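Local coordinates for protein prolyl-tRNA synthetase (Giardia lamblia ATCC 50803, PDB 3IAL) that probably joins L-proline to tRNA(Pro) at the cost of ATP, and binds prolyl-adenylate, at residues 302-307 / 323-328. Residues are numbered along the deposited sequence; the frame is centred on the assembly and turned at random.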
loop_
_atom_site.group_PDB
_atom_site.type_symbol
_atom_site.label_atom_id
_atom_site.label_comp_id
_atom_site.label_asym_id
_atom_site.label_seq_id
_atom_site.Cartn_x
_atom_site.Cartn_y
_atom_site.Cartn_z
ATOM N N VAL B 302 -19.161 1.617 13.180
ATOM C CA VAL B 302 -20.195 1.989 14.145
ATOM C C VAL B 302 -20.076 3.457 14.531
ATOM O O VAL B 302 -19.007 3.920 14.908
ATOM C CB VAL B 302 -20.071 1.162 15.437
ATOM C CG1 VAL B 302 -21.102 1.618 16.471
ATOM C CG2 VAL B 302 -20.216 -0.328 15.147
ATOM N N VAL B 303 -21.176 4.191 14.439
ATOM C CA VAL B 303 -21.200 5.556 14.959
ATOM C C VAL B 303 -22.077 5.579 16.207
ATOM O O VAL B 303 -23.233 5.158 16.171
ATOM C CB VAL B 303 -21.677 6.579 13.911
ATOM C CG1 VAL B 303 -23.070 6.217 13.355
ATOM C CG2 VAL B 303 -21.651 7.990 14.511
ATOM N N ILE B 304 -21.517 6.048 17.317
ATOM C CA ILE B 304 -22.263 6.133 18.565
ATOM C C ILE B 304 -22.691 7.575 18.739
ATOM O O ILE B 304 -21.863 8.475 18.699
ATOM C CB ILE B 304 -21.422 5.680 19.775
ATOM C CG1 ILE B 304 -20.757 4.330 19.504
ATOM C CG2 ILE B 304 -22.291 5.561 21.006
ATOM C CD1 ILE B 304 -19.960 3.786 20.694
ATOM N N ILE B 305 -23.988 7.794 18.923
ATOM C CA ILE B 305 -24.534 9.141 19.012
ATOM C C ILE B 305 -25.161 9.392 20.386
ATOM O O ILE B 305 -26.154 8.760 20.740
ATOM C CB ILE B 305 -25.578 9.393 17.910
ATOM C CG1 ILE B 305 -24.938 9.214 16.527
ATOM C CG2 ILE B 305 -26.166 10.809 18.037
ATOM C CD1 ILE B 305 -25.939 9.152 15.378
ATOM N N PRO B 306 -24.564 10.298 21.174
ATOM C CA PRO B 306 -25.226 10.729 22.400
ATOM C C PRO B 306 -26.468 11.549 22.060
ATOM O O PRO B 306 -26.377 12.469 21.259
ATOM C CB PRO B 306 -24.176 11.609 23.097
ATOM C CG PRO B 306 -22.946 11.536 22.275
ATOM C CD PRO B 306 -23.302 11.012 20.940
ATOM N N ILE B 307 -27.617 11.198 22.634
ATOM C CA ILE B 307 -28.849 11.943 22.382
ATOM C C ILE B 307 -29.339 12.646 23.641
ATOM O O ILE B 307 -29.024 12.232 24.765
ATOM C CB ILE B 307 -29.982 11.061 21.783
ATOM C CG1 ILE B 307 -30.429 9.963 22.750
ATOM C CG2 ILE B 307 -29.546 10.462 20.458
ATOM C CD1 ILE B 307 -31.575 9.111 22.210
ATOM N N GLY B 323 -19.906 9.599 29.341
ATOM C CA GLY B 323 -19.048 8.607 29.987
ATOM C C GLY B 323 -19.302 7.171 29.542
ATOM O O GLY B 323 -18.356 6.412 29.318
ATOM N N LYS B 324 -20.570 6.788 29.417
ATOM C CA LYS B 324 -20.913 5.423 29.010
ATOM C C LYS B 324 -20.669 5.202 27.518
ATOM O O LYS B 324 -20.240 4.124 27.116
ATOM C CB LYS B 324 -22.367 5.095 29.362
ATOM C CG LYS B 324 -22.748 3.619 29.195
ATOM C CD LYS B 324 -22.066 2.699 30.207
ATOM C CE LYS B 324 -22.533 2.962 31.633
ATOM N NZ LYS B 324 -22.071 1.897 32.564
ATOM N N VAL B 325 -20.957 6.219 26.705
ATOM C CA VAL B 325 -20.624 6.191 25.278
ATOM C C VAL B 325 -19.140 5.847 25.060
ATOM O O VAL B 325 -18.812 5.069 24.166
ATOM C CB VAL B 325 -21.005 7.531 24.583
ATOM C CG1 VAL B 325 -20.303 7.687 23.237
ATOM C CG2 VAL B 325 -22.523 7.625 24.411
ATOM N N ASN B 326 -18.261 6.402 25.897
ATOM C CA ASN B 326 -16.821 6.122 25.822
ATOM C C ASN B 326 -16.469 4.683 26.203
ATOM O O ASN B 326 -15.640 4.058 25.550
ATOM C CB ASN B 326 -16.025 7.107 26.695
ATOM C CG ASN B 326 -16.039 8.532 26.146
ATOM O OD1 ASN B 326 -16.078 8.745 24.941
ATOM N ND2 ASN B 326 -15.994 9.513 27.041
ATOM N N GLU B 327 -17.101 4.161 27.252
ATOM C CA GLU B 327 -16.895 2.769 27.663
ATOM C C GLU B 327 -17.383 1.778 26.605
ATOM O O GLU B 327 -16.798 0.705 26.445
ATOM C CB GLU B 327 -17.602 2.472 28.988
ATOM C CG GLU B 327 -17.054 3.226 30.192
ATOM C CD GLU B 327 -17.874 2.976 31.446
ATOM O OE1 GLU B 327 -18.268 1.810 31.674
ATOM O OE2 GLU B 327 -18.131 3.941 32.199
ATOM N N ILE B 328 -18.471 2.125 25.913
ATOM C CA ILE B 328 -18.935 1.338 24.773
ATOM C C ILE B 328 -17.908 1.421 23.639
ATOM O O ILE B 328 -17.477 0.397 23.114
ATOM C CB ILE B 328 -20.315 1.808 24.270
ATOM C CG1 ILE B 328 -21.401 1.468 25.299
ATOM C CG2 ILE B 328 -20.659 1.157 22.945
ATOM C CD1 ILE B 328 -22.804 1.879 24.867
#
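Ile-304 meets Val-325 and Ile-328 between strand 302-307 and helix 315-334 of the anticodon-binding domain, which with strand 340-342 form a beta-alpha-beta unit. The helix runs back almost antiparallel to the strand, at 168°, and the two axes approach to 9.2 Å.

The two branches of Ile-304 divide the work. The side chains of Ile-304 and Val-325 pass in opposite directions, and CG2 of Ile-304, anti to its backbone N, lies 3.7 Å from Val-325 CG1. Val-325 CG2 lies 4.0 Å from Ile-304 CG2, and both prongs of the valine therefore touch this methyl. The CG1 branch, beside the backbone N at chi1 -50°, is extended at chi2 (-177°) and carries CD1 one helical turn onward to Ile-328, whose side chain it crosses at a slant. Toward the C-terminal end of the strand, the ring of Pro-306 makes a looser contact, its CG lying 4.5 Å from Val-325 CG2.

All four side chains are buried. Val-325 also reaches Val-368 and Ile-342 on the strands flanking 302-307, whereas Ile-328 touches Val-398 and Met-399 of helix 395-399; on the other face of the sheet, Ile-305 packs on helix 350-359. At the Ile-328 end the closest approach is between Ile-304 CD1 and Ile-328 CG2, 3.5 Å apart.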